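Local coordinates for protein ubiquitin-like-specific protease 2 (Saccharomyces cerevisiae, PDB 5LNB) that removes SUMO from modified proteins as a cysteine-type protease of the peptidase C48 family, this chain holding its catalytic domain, at residues C215-H218 with V219-I223; S69-R73 with E74-L78; R173-D176 with P177-E180; F60-E63 with S64-K68. All coordinates share one frame; numbering follows the deposited sequence.

Interaction 1. Residues C215-H218 with V219-I223; sequences CGVH and VILNI
The carbonyl O of His-218 receives Asn-222 N at 2.7 Å, with an N-H...O angle of 154° and the donor almost in line with the C=O bond. The Asn-222 side chain folds back over the same carbonyl: CG stands anti to its own carbonyl carbon (chi1 -71°), which carries ND2 to 3.1 Å from His-218 O. The angle there is too poor for a hydrogen bond, so the amide rests against the oxygen without binding it. Its OD1 is instead held by NH2 of Arg-261, whose NH1 reaches His-218 ND1; one guanidinium thus bridges two side chains a helical turn apart. Shortening the residue to an alanine here is likely to leave Arg-261 NH2 without this acceptor and the guanidinium freer to turn. Along the helix, Val-219 N bonds Cys-215 O at 2.9 Å. On another flank Val-217 and Leu-221 lie side by side, CG1 of the valine 3.9 Å from CD1 of the leucine, against helix 264-285. Ile-220 spreads CG1 over Gly-216 O at 3.3 Å, and its side chain touches Phe-57 and Tyr-61 of helix 51-67. Cys-215, the first residue of the helix, touches His-122 and Trp-123, consistent with a nucleophile at the start of a helix, as in C48 peptidases. Because an arginine N-H must be the donor, His-218 ND1 acts as acceptor, which probably favours a neutral imidazole with its proton on NE2.

Interaction 2. Residues S69-R73 with E74-L78; sequences SIIKR and EQVHL
Lys-72 and Gln-75 clasp each other twice, and this forms the tight part of the turn. Gln-75 OE1 accepts Lys-72 N at 3.1 Å along a nearly straight N-H...O line of 173°, the donor standing well above the amide plane, while Gln-75 N returns a bond to Lys-72 O at 3.0 Å. The glutamine chain, extended beyond CG, brings OE1 back over the turn, where it also lies 3.6 Å from Ile-71 CB. On the inward flank Ile-71 meets Val-76 at about a right angle, CD1 to CG1 at 3.6 Å; with CG1 between backbone N and carbonyl carbon (chi1 61°), CD1 is what reaches Val-76. Both side chains also touch Phe-227 of helix 215-228.

The outer flank is looser. Lys-72 NZ sits 3.4 Å from Gln-75 NE2, two donors that cannot bond each other, and Glu-74 OE2 is 6.3 Å from the same NZ, too far for a salt bridge. A weak bond of 3.4 Å from Val-76 N to Arg-73 O carries the chain onward. The result is a short 3-10 turn joining helix 51-67 to strand 76-78, an outermost strand of the mixed sheet that runs parallel to strand 112-119.

Interaction 3. Residues R173-D176 with P177-E180; sequences REID and PIKE
Glu-180 climbs back along the helix beside Asp-176, the two side chains pointing the same way. Its CB lies 4.0 Å from Asp-176 O, and CG comes closer to that oxygen, at 3.6 Å, and lies 4.1 Å from Asp-176 OD1. The chain then bends at chi2 (-69°), bringing OE2 to 4.4 Å from Asp-176 OD2, with the two carboxylate planes turned 46° apart. At the tip OE2 forms a salt bridge to Lys-196 NZ, which Asp-176 OD2 shares.

Between these turns the helix is kinked. Pro-177 has no N-H to give, and its CD stands 3.3 Å from both Arg-173 O and Glu-174 O; the latter takes a hydrogen bond from Tyr-84 OH instead. With a glycine in its place, the ring pressing on those two carbonyls would be gone, and the kink is likely to become less firmly fixed. Across the kink, Ile-175 O accepts two donors, Ile-178 N at 2.9 Å and Lys-179 N at 3.2 Å, the first well above the carbonyl plane and the second within it. On the inner face Ile-175 and Ile-178 bring their CD1 atoms to 3.9 Å and bear on strands 112-119 and 159-164.

Two acidic groups this near would probably raise each other's pKa, and the ammonium of Lys-196 is likely to be what lets both remain ionised.

Interaction 4. Residues F60-E63 with S64-K68; sequences FYIE and SSIEK
Glu-67 N bonds Glu-63 O at 2.8 Å, and the Glu-67 side chain lies over that carbonyl, its CG 3.1 Å from the oxygen. With CG anti to the carbonyl carbon (chi1 -62°) and the chain extended beyond it, OE1 accepts from water 1 at 2.9 Å. The same water donates to Phe-60 O at 3.1 Å, joining two turns, and it hovers above one face of the Phe-60 ring, offset toward the rim. One step round the helix, Ile-66 N bonds Ile-62 O at 2.9 Å. CG1 of Ile-66 lies over the same Ile-62 O at 3.4 Å. Nearer the end Lys-68 NZ curls back to give Ser-64 OG a bond of 2.8 Å.

Further out, the helix is fastened to its surroundings. Glu-63 turns its OE2 away to salt bridges with Arg-73 and Lys-59. Ser-65 OG, anti to its backbone N (chi1 173°), pairs with the carbonyl of Phe-227, pinning this helix to helix 215-228, while Ile-62 and Ile-66 rest on Val-76. On another side Phe-60 sets CD2 above one face of the Tyr-61 ring, and the two residues bear on Leu-275 and Leu-268 of helix 264-285.

This is the last part of helix 51-67, and Ser-69, with its positive phi of 59°, closes it in a Schellman motif.

From the N terminus, interaction 4 comes first, along the end of helix 51-67; interaction 2 follows in the turn leading into strand 76-78. These two touch, with centres about 8 Å apart, through the Arg-73 to Glu-63 salt bridge and the packing of Ile-71 on Ser-65 and Ile-66. Interaction 3 then lies in helix 172-190, the crossover between strands 159-164 and 199-203, some 28 Å from interaction 4, centre to centre. Interaction 1, last, opens helix 215-228 and meets interaction 4 where Ile-220 packs on Tyr-61. All four are local, follow in series without nesting or crossing, and close no long loop; direct ties join helix 51-67 to the following turn and helix 215-228.

Interaction 1. Residues C215-H218 with V219-I223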
loop_
_atom_site.group_PDB
_atom_site.type_symbol
_atom_site.label_atom_id
_atom_site.label_comp_id
_atom_site.label_asym_id
_atom_site.label_seq_id
_atom_site.Cartn_x
_atom_site.Cartn_y
_atom_site.Cartn_z
ATOM N N CYS A 215 5.748 -9.683 -7.032
ATOM C CA CYS A 215 5.417 -9.191 -5.691
ATOM C C CYS A 215 4.652 -7.869 -5.724
ATOM O O CYS A 215 3.737 -7.654 -4.919
ATOM C CB CYS A 215 6.688 -9.029 -4.864
ATOM S SG CYS A 215 7.369 -10.588 -4.352
ATOM N N GLY A 216 5.016 -6.964 -6.634
ATOM C CA GLY A 216 4.320 -5.687 -6.691
ATOM C C GLY A 216 2.841 -5.835 -6.999
ATOM O O GLY A 216 2.020 -5.064 -6.491
ATOM N N VAL A 217 2.484 -6.829 -7.823
ATOM C CA VAL A 217 1.087 -7.095 -8.156
ATOM C C VAL A 217 0.347 -7.650 -6.945
ATOM O O VAL A 217 -0.821 -7.324 -6.711
ATOM C CB VAL A 217 0.998 -8.061 -9.360
ATOM C CG1 VAL A 217 -0.448 -8.465 -9.642
ATOM C CG2 VAL A 217 1.616 -7.443 -10.599
ATOM N N HIS A 218 1.006 -8.512 -6.167
ATOM C CA HIS A 218 0.383 -9.043 -4.960
ATOM C C HIS A 218 0.167 -7.956 -3.916
ATOM O O HIS A 218 -0.864 -7.950 -3.239
ATOM C CB HIS A 218 1.221 -10.177 -4.388
ATOM C CG HIS A 218 1.132 -11.431 -5.191
ATOM N ND1 HIS A 218 0.140 -12.366 -4.994
ATOM C CD2 HIS A 218 1.896 -11.894 -6.208
ATOM C CE1 HIS A 218 0.303 -13.358 -5.849
ATOM N NE2 HIS A 218 1.359 -13.094 -6.599
ATOM N N VAL A 219 1.126 -7.031 -3.766
ATOM C CA VAL A 219 0.935 -5.923 -2.830
ATOM C C VAL A 219 -0.333 -5.153 -3.182
ATOM O O VAL A 219 -1.181 -4.887 -2.322
ATOM C CB VAL A 219 2.163 -4.994 -2.810
ATOM C CG1 VAL A 219 1.776 -3.645 -2.183
ATOM C CG2 VAL A 219 3.302 -5.617 -2.014
ATOM N N ILE A 220 -0.476 -4.780 -4.458
ATOM C CA ILE A 220 -1.650 -4.039 -4.905
ATOM C C ILE A 220 -2.926 -4.796 -4.547
ATOM O O ILE A 220 -3.866 -4.228 -3.979
ATOM C CB ILE A 220 -1.554 -3.762 -6.417
ATOM C CG1 ILE A 220 -0.413 -2.775 -6.709
ATOM C CG2 ILE A 220 -2.912 -3.279 -6.991
ATOM C CD1 ILE A 220 -0.048 -2.658 -8.190
ATOM N N LEU A 221 -2.973 -6.098 -4.858
ATOM C CA LEU A 221 -4.219 -6.827 -4.658
ATOM C C LEU A 221 -4.463 -7.171 -3.197
ATOM O O LEU A 221 -5.622 -7.272 -2.780
ATOM C CB LEU A 221 -4.245 -8.081 -5.526
ATOM C CG LEU A 221 -4.840 -7.712 -6.900
ATOM C CD1 LEU A 221 -3.775 -7.318 -7.914
ATOM C CD2 LEU A 221 -5.742 -8.783 -7.434
ATOM N N ASN A 222 -3.400 -7.327 -2.400
ATOM C CA ASN A 222 -3.588 -7.574 -0.977
ATOM C C ASN A 222 -4.120 -6.328 -0.279
ATOM O O ASN A 222 -5.050 -6.410 0.533
ATOM C CB ASN A 222 -2.274 -8.044 -0.346
ATOM C CG ASN A 222 -1.891 -9.458 -0.782
ATOM O OD1 ASN A 222 -2.745 -10.247 -1.202
ATOM N ND2 ASN A 222 -0.609 -9.776 -0.692
ATOM N N ILE A 223 -3.558 -5.165 -0.609
ATOM C CA ILE A 223 -4.086 -3.910 -0.083
ATOM C C ILE A 223 -5.516 -3.702 -0.558
ATOM O O ILE A 223 -6.401 -3.331 0.221
ATOM C CB ILE A 223 -3.171 -2.736 -0.483
ATOM C CG1 ILE A 223 -1.853 -2.819 0.309
ATOM C CG2 ILE A 223 -3.891 -1.408 -0.267
ATOM C CD1 ILE A 223 -0.801 -1.813 -0.079
#

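Interaction 2. Residues S69-R73 with E74-L78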
loop_
_atom_site.group_PDB
_atom_site.type_symbol
_atom_site.label_atom_id
_atom_site.label_comp_id
_atom_site.label_asym_id
_atom_site.label_seq_id
_atom_site.Cartn_x
_atom_site.Cartn_y
_atom_site.Cartn_z
ATOM N N SER A 69 -17.814 4.260 1.160
ATOM C CA SER A 69 -18.066 4.388 2.595
ATOM C C SER A 69 -17.718 3.107 3.338
ATOM O O SER A 69 -18.289 2.819 4.388
ATOM C CB SER A 69 -19.517 4.778 2.890
ATOM O OG SER A 69 -20.040 5.585 1.859
ATOM N N ILE A 70 -16.798 2.309 2.792
ATOM C CA ILE A 70 -16.281 1.183 3.555
ATOM C C ILE A 70 -15.432 1.693 4.708
ATOM O O ILE A 70 -15.452 1.142 5.814
ATOM C CB ILE A 70 -15.491 0.237 2.635
ATOM C CG1 ILE A 70 -16.410 -0.355 1.569
ATOM C CG2 ILE A 70 -14.812 -0.860 3.453
ATOM C CD1 ILE A 70 -15.681 -1.207 0.557
ATOM N N ILE A 71 -14.668 2.755 4.463
ATOM C CA ILE A 71 -13.910 3.455 5.488
ATOM C C ILE A 71 -14.158 4.947 5.304
ATOM O O ILE A 71 -14.657 5.394 4.270
ATOM C CB ILE A 71 -12.400 3.143 5.414
ATOM C CG1 ILE A 71 -11.842 3.587 4.054
ATOM C CG2 ILE A 71 -12.156 1.646 5.631
ATOM C CD1 ILE A 71 -10.355 3.809 4.028
ATOM N N LYS A 72 -13.804 5.718 6.324
ATOM C CA LYS A 72 -13.821 7.170 6.242
ATOM C C LYS A 72 -12.425 7.668 5.902
ATOM O O LYS A 72 -11.421 7.047 6.263
ATOM C CB LYS A 72 -14.299 7.797 7.552
ATOM C CG LYS A 72 -15.622 7.250 8.072
ATOM C CD LYS A 72 -15.993 7.923 9.377
ATOM C CE LYS A 72 -17.173 7.243 10.053
ATOM N NZ LYS A 72 -16.780 5.976 10.738
ATOM N N ARG A 73 -12.372 8.791 5.184
ATOM C CA ARG A 73 -11.091 9.345 4.764
ATOM C C ARG A 73 -10.140 9.539 5.941
ATOM O O ARG A 73 -8.944 9.250 5.836
ATOM C CB ARG A 73 -11.309 10.675 4.037
ATOM C CG ARG A 73 -10.008 11.293 3.520
ATOM C CD ARG A 73 -10.240 12.480 2.599
ATOM N NE ARG A 73 -11.008 12.112 1.418
ATOM C CZ ARG A 73 -10.502 11.511 0.343
ATOM N NH1 ARG A 73 -9.215 11.189 0.297
ATOM N NH2 ARG A 73 -11.290 11.216 -0.691
ATOM N N GLU A 74 -10.648 10.038 7.067
ATOM C CA GLU A 74 -9.793 10.354 8.202
ATOM C C GLU A 74 -9.257 9.122 8.925
ATOM O O GLU A 74 -8.430 9.285 9.826
ATOM C CB GLU A 74 -10.551 11.243 9.190
ATOM C CG GLU A 74 -11.872 10.658 9.673
ATOM C CD GLU A 74 -13.100 11.254 8.969
ATOM O OE1 GLU A 74 -13.107 11.379 7.711
ATOM O OE2 GLU A 74 -14.065 11.600 9.693
ATOM N N GLN A 75 -9.686 7.911 8.567
ATOM C CA GLN A 75 -9.229 6.698 9.238
ATOM C C GLN A 75 -7.960 6.100 8.639
ATOM O O GLN A 75 -7.361 5.217 9.267
ATOM C CB GLN A 75 -10.327 5.630 9.215
ATOM C CG GLN A 75 -11.602 6.032 9.930
ATOM C CD GLN A 75 -12.694 4.982 9.810
ATOM O OE1 GLN A 75 -12.764 4.242 8.824
ATOM N NE2 GLN A 75 -13.538 4.894 10.834
ATOM N N VAL A 76 -7.529 6.555 7.458
ATOM C CA VAL A 76 -6.459 5.908 6.705
ATOM C C VAL A 76 -5.413 6.945 6.316
ATOM O O VAL A 76 -5.755 8.047 5.878
ATOM C CB VAL A 76 -7.014 5.200 5.444
ATOM C CG1 VAL A 76 -7.678 6.210 4.517
ATOM C CG2 VAL A 76 -5.920 4.433 4.700
ATOM N N HIS A 77 -4.135 6.588 6.459
ATOM C CA HIS A 77 -3.028 7.356 5.900
ATOM C C HIS A 77 -2.180 6.441 5.023
ATOM O O HIS A 77 -1.655 5.427 5.500
ATOM C CB HIS A 77 -2.167 7.980 6.992
ATOM C CG HIS A 77 -1.222 9.023 6.480
ATOM N ND1 HIS A 77 -0.028 8.711 5.868
ATOM C CD2 HIS A 77 -1.309 10.372 6.467
ATOM C CE1 HIS A 77 0.587 9.825 5.512
ATOM N NE2 HIS A 77 -0.171 10.847 5.863
ATOM N N LEU A 78 -2.045 6.805 3.747
ATOM C CA LEU A 78 -1.291 6.023 2.773
ATOM C C LEU A 78 0.063 6.680 2.558
ATOM O O LEU A 78 0.137 7.827 2.113
ATOM C CB LEU A 78 -2.040 5.912 1.443
ATOM C CG LEU A 78 -1.252 5.316 0.273
ATOM C CD1 LEU A 78 -0.805 3.872 0.557
ATOM C CD2 LEU A 78 -2.048 5.356 -1.023
#

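Interaction 3. Residues R173-D176 with P177-E180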
loop_
_atom_site.group_PDB
_atom_site.type_symbol
_atom_site.label_atom_id
_atom_site.label_comp_id
_atom_site.label_asym_id
_atom_site.label_seq_id
_atom_site.Cartn_x
_atom_site.Cartn_y
_atom_site.Cartn_z
ATOM N N ARG A 173 13.670 -7.813 10.658
ATOM C CA ARG A 173 14.736 -6.830 10.483
ATOM C C ARG A 173 14.249 -5.588 9.740
ATOM O O ARG A 173 14.637 -4.465 10.083
ATOM C CB ARG A 173 15.921 -7.451 9.750
ATOM C CG ARG A 173 16.874 -8.231 10.642
ATOM C CD ARG A 173 18.080 -8.746 9.860
ATOM N NE ARG A 173 17.697 -9.715 8.833
ATOM C CZ ARG A 173 17.564 -9.429 7.540
ATOM N NH1 ARG A 173 17.791 -8.196 7.106
ATOM N NH2 ARG A 173 17.204 -10.377 6.682
ATOM N N GLU A 174 13.417 -5.763 8.706
ATOM C CA GLU A 174 12.953 -4.622 7.915
ATOM C C GLU A 174 11.843 -3.838 8.602
ATOM O O GLU A 174 11.650 -2.664 8.286
ATOM C CB GLU A 174 12.441 -5.069 6.534
ATOM C CG GLU A 174 13.488 -5.725 5.652
ATOM C CD GLU A 174 13.686 -7.201 5.973
ATOM O OE1 GLU A 174 12.675 -7.930 6.059
ATOM O OE2 GLU A 174 14.846 -7.630 6.143
ATOM N N ILE A 175 11.089 -4.459 9.505
ATOM C CA ILE A 175 10.037 -3.739 10.207
ATOM C C ILE A 175 10.564 -3.000 11.432
ATOM O O ILE A 175 9.902 -2.071 11.915
ATOM C CB ILE A 175 8.903 -4.700 10.603
ATOM C CG1 ILE A 175 8.206 -5.231 9.346
ATOM C CG2 ILE A 175 7.933 -4.033 11.587
ATOM C CD1 ILE A 175 7.763 -4.165 8.384
ATOM N N ASP A 176 11.742 -3.370 11.936
ATOM C CA ASP A 176 12.272 -2.700 13.117
ATOM C C ASP A 176 12.432 -1.197 12.913
ATOM O O ASP A 176 12.125 -0.444 13.846
ATOM C CB ASP A 176 13.600 -3.346 13.540
ATOM C CG ASP A 176 14.237 -2.649 14.738
ATOM O OD1 ASP A 176 15.111 -1.772 14.531
ATOM O OD2 ASP A 176 13.838 -2.953 15.888
ATOM N N PRO A 177 12.902 -0.705 11.763
ATOM C CA PRO A 177 12.940 0.754 11.571
ATOM C C PRO A 177 11.576 1.401 11.702
ATOM O O PRO A 177 11.487 2.570 12.090
ATOM C CB PRO A 177 13.498 0.905 10.149
ATOM C CG PRO A 177 14.289 -0.336 9.926
ATOM C CD PRO A 177 13.570 -1.427 10.669
ATOM N N ILE A 178 10.500 0.682 11.390
ATOM C CA ILE A 178 9.182 1.287 11.522
ATOM C C ILE A 178 8.787 1.369 12.986
ATOM O O ILE A 178 8.146 2.337 13.412
ATOM C CB ILE A 178 8.139 0.523 10.684
ATOM C CG1 ILE A 178 8.549 0.522 9.208
ATOM C CG2 ILE A 178 6.757 1.156 10.864
ATOM C CD1 ILE A 178 7.598 -0.227 8.302
ATOM N N LYS A 179 9.167 0.368 13.783
ATOM C CA LYS A 179 8.968 0.465 15.226
ATOM C C LYS A 179 9.641 1.714 15.784
ATOM O O LYS A 179 9.036 2.471 16.550
ATOM C CB LYS A 179 9.503 -0.781 15.921
ATOM C CG LYS A 179 8.848 -2.073 15.513
ATOM C CD LYS A 179 9.072 -3.131 16.578
ATOM C CE LYS A 179 8.516 -4.485 16.159
ATOM N NZ LYS A 179 8.835 -5.528 17.209
ATOM N N GLU A 180 10.902 1.947 15.412
ATOM C CA GLU A 180 11.620 3.095 15.957
ATOM C C GLU A 180 11.023 4.404 15.459
ATOM O O GLU A 180 10.934 5.384 16.211
ATOM C CB GLU A 180 13.106 2.997 15.604
ATOM C CG GLU A 180 13.800 1.758 16.199
ATOM C CD GLU A 180 13.938 1.799 17.732
ATOM O OE1 GLU A 180 13.995 2.905 18.321
ATOM O OE2 GLU A 180 13.997 0.712 18.352
#

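Interaction 4. Residues F60-E63 with S64-K68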
loop_
_atom_site.group_PDB
_atom_site.type_symbol
_atom_site.label_atom_id
_atom_site.label_comp_id
_atom_site.label_asym_id
_atom_site.label_seq_id
_atom_site.Cartn_x
_atom_site.Cartn_y
_atom_site.Cartn_z
ATOM N N PHE A 60 -5.413 4.351 -5.699
ATOM C CA PHE A 60 -6.654 4.123 -6.430
ATOM C C PHE A 60 -7.631 3.265 -5.624
ATOM O O PHE A 60 -8.805 3.626 -5.459
ATOM C CB PHE A 60 -6.331 3.485 -7.783
ATOM C CG PHE A 60 -7.532 3.287 -8.657
ATOM C CD1 PHE A 60 -8.032 4.332 -9.421
ATOM C CD2 PHE A 60 -8.170 2.058 -8.707
ATOM C CE1 PHE A 60 -9.139 4.153 -10.227
ATOM C CE2 PHE A 60 -9.280 1.874 -9.512
ATOM C CZ PHE A 60 -9.765 2.923 -10.277
ATOM N N TYR A 61 -7.166 2.128 -5.095
ATOM C CA TYR A 61 -8.083 1.216 -4.420
ATOM C C TYR A 61 -8.461 1.669 -3.015
ATOM O O TYR A 61 -9.519 1.267 -2.514
ATOM C CB TYR A 61 -7.496 -0.194 -4.388
ATOM C CG TYR A 61 -7.518 -0.823 -5.758
ATOM C CD1 TYR A 61 -8.719 -0.961 -6.451
ATOM C CD2 TYR A 61 -6.345 -1.237 -6.382
ATOM C CE1 TYR A 61 -8.749 -1.507 -7.723
ATOM C CE2 TYR A 61 -6.367 -1.789 -7.654
ATOM C CZ TYR A 61 -7.567 -1.920 -8.314
ATOM O OH TYR A 61 -7.591 -2.476 -9.565
ATOM N N ILE A 62 -7.652 2.512 -2.377
ATOM C CA ILE A 62 -8.072 3.051 -1.088
ATOM C C ILE A 62 -9.112 4.145 -1.277
ATOM O O ILE A 62 -10.074 4.244 -0.508
ATOM C CB ILE A 62 -6.849 3.538 -0.299
ATOM C CG1 ILE A 62 -6.024 2.326 0.154
ATOM C CG2 ILE A 62 -7.283 4.371 0.888
ATOM C CD1 ILE A 62 -4.755 2.689 0.882
ATOM N N GLU A 63 -8.954 4.963 -2.316
ATOM C CA GLU A 63 -9.971 5.954 -2.638
ATOM C C GLU A 63 -11.290 5.287 -3.000
ATOM O O GLU A 63 -12.365 5.783 -2.646
ATOM C CB GLU A 63 -9.480 6.842 -3.777
ATOM C CG GLU A 63 -8.351 7.769 -3.370
ATOM C CD GLU A 63 -8.837 8.940 -2.513
ATOM O OE1 GLU A 63 -9.975 9.413 -2.741
ATOM O OE2 GLU A 63 -8.082 9.385 -1.611
ATOM N N SER A 64 -11.229 4.163 -3.713
ATOM C CA SER A 64 -12.447 3.418 -4.010
ATOM C C SER A 64 -13.132 2.984 -2.729
ATOM O O SER A 64 -14.358 3.095 -2.598
ATOM C CB SER A 64 -12.117 2.208 -4.885
ATOM O OG SER A 64 -13.187 1.283 -4.907
ATOM N N SER A 65 -12.345 2.504 -1.761
ATOM C CA SER A 65 -12.884 2.120 -0.463
ATOM C C SER A 65 -13.524 3.308 0.241
ATOM O O SER A 65 -14.568 3.169 0.891
ATOM C CB SER A 65 -11.773 1.512 0.397
ATOM O OG SER A 65 -12.219 1.274 1.714
ATOM N N ILE A 66 -12.915 4.489 0.121
ATOM C CA ILE A 66 -13.511 5.678 0.726
ATOM C C ILE A 66 -14.798 6.058 0.002
ATOM O O ILE A 66 -15.793 6.419 0.641
ATOM C CB ILE A 66 -12.495 6.838 0.749
ATOM C CG1 ILE A 66 -11.341 6.503 1.711
ATOM C CG2 ILE A 66 -13.197 8.179 1.091
ATOM C CD1 ILE A 66 -10.150 7.424 1.639
ATOM N N GLU A 67 -14.806 5.969 -1.339
ATOM C CA GLU A 67 -16.007 6.312 -2.102
ATOM C C GLU A 67 -17.189 5.446 -1.690
ATOM O O GLU A 67 -18.329 5.916 -1.638
ATOM C CB GLU A 67 -15.763 6.155 -3.604
ATOM C CG GLU A 67 -14.687 7.043 -4.197
ATOM C CD GLU A 67 -14.415 6.708 -5.671
ATOM O OE1 GLU A 67 -13.233 6.491 -6.041
ATOM O OE2 GLU A 67 -15.395 6.645 -6.451
ATOM N N LYS A 68 -16.943 4.166 -1.423
ATOM C CA LYS A 68 -18.017 3.251 -1.069
ATOM C C LYS A 68 -18.408 3.338 0.400
ATOM O O LYS A 68 -19.266 2.565 0.839
ATOM C CB LYS A 68 -17.612 1.814 -1.414
ATOM C CG LYS A 68 -17.293 1.597 -2.883
ATOM C CD LYS A 68 -17.137 0.116 -3.188
ATOM C CE LYS A 68 -17.051 -0.140 -4.687
ATOM N NZ LYS A 68 -15.791 0.395 -5.276
HETATM O O HOH W 1 -10.988 5.045 -7.103
#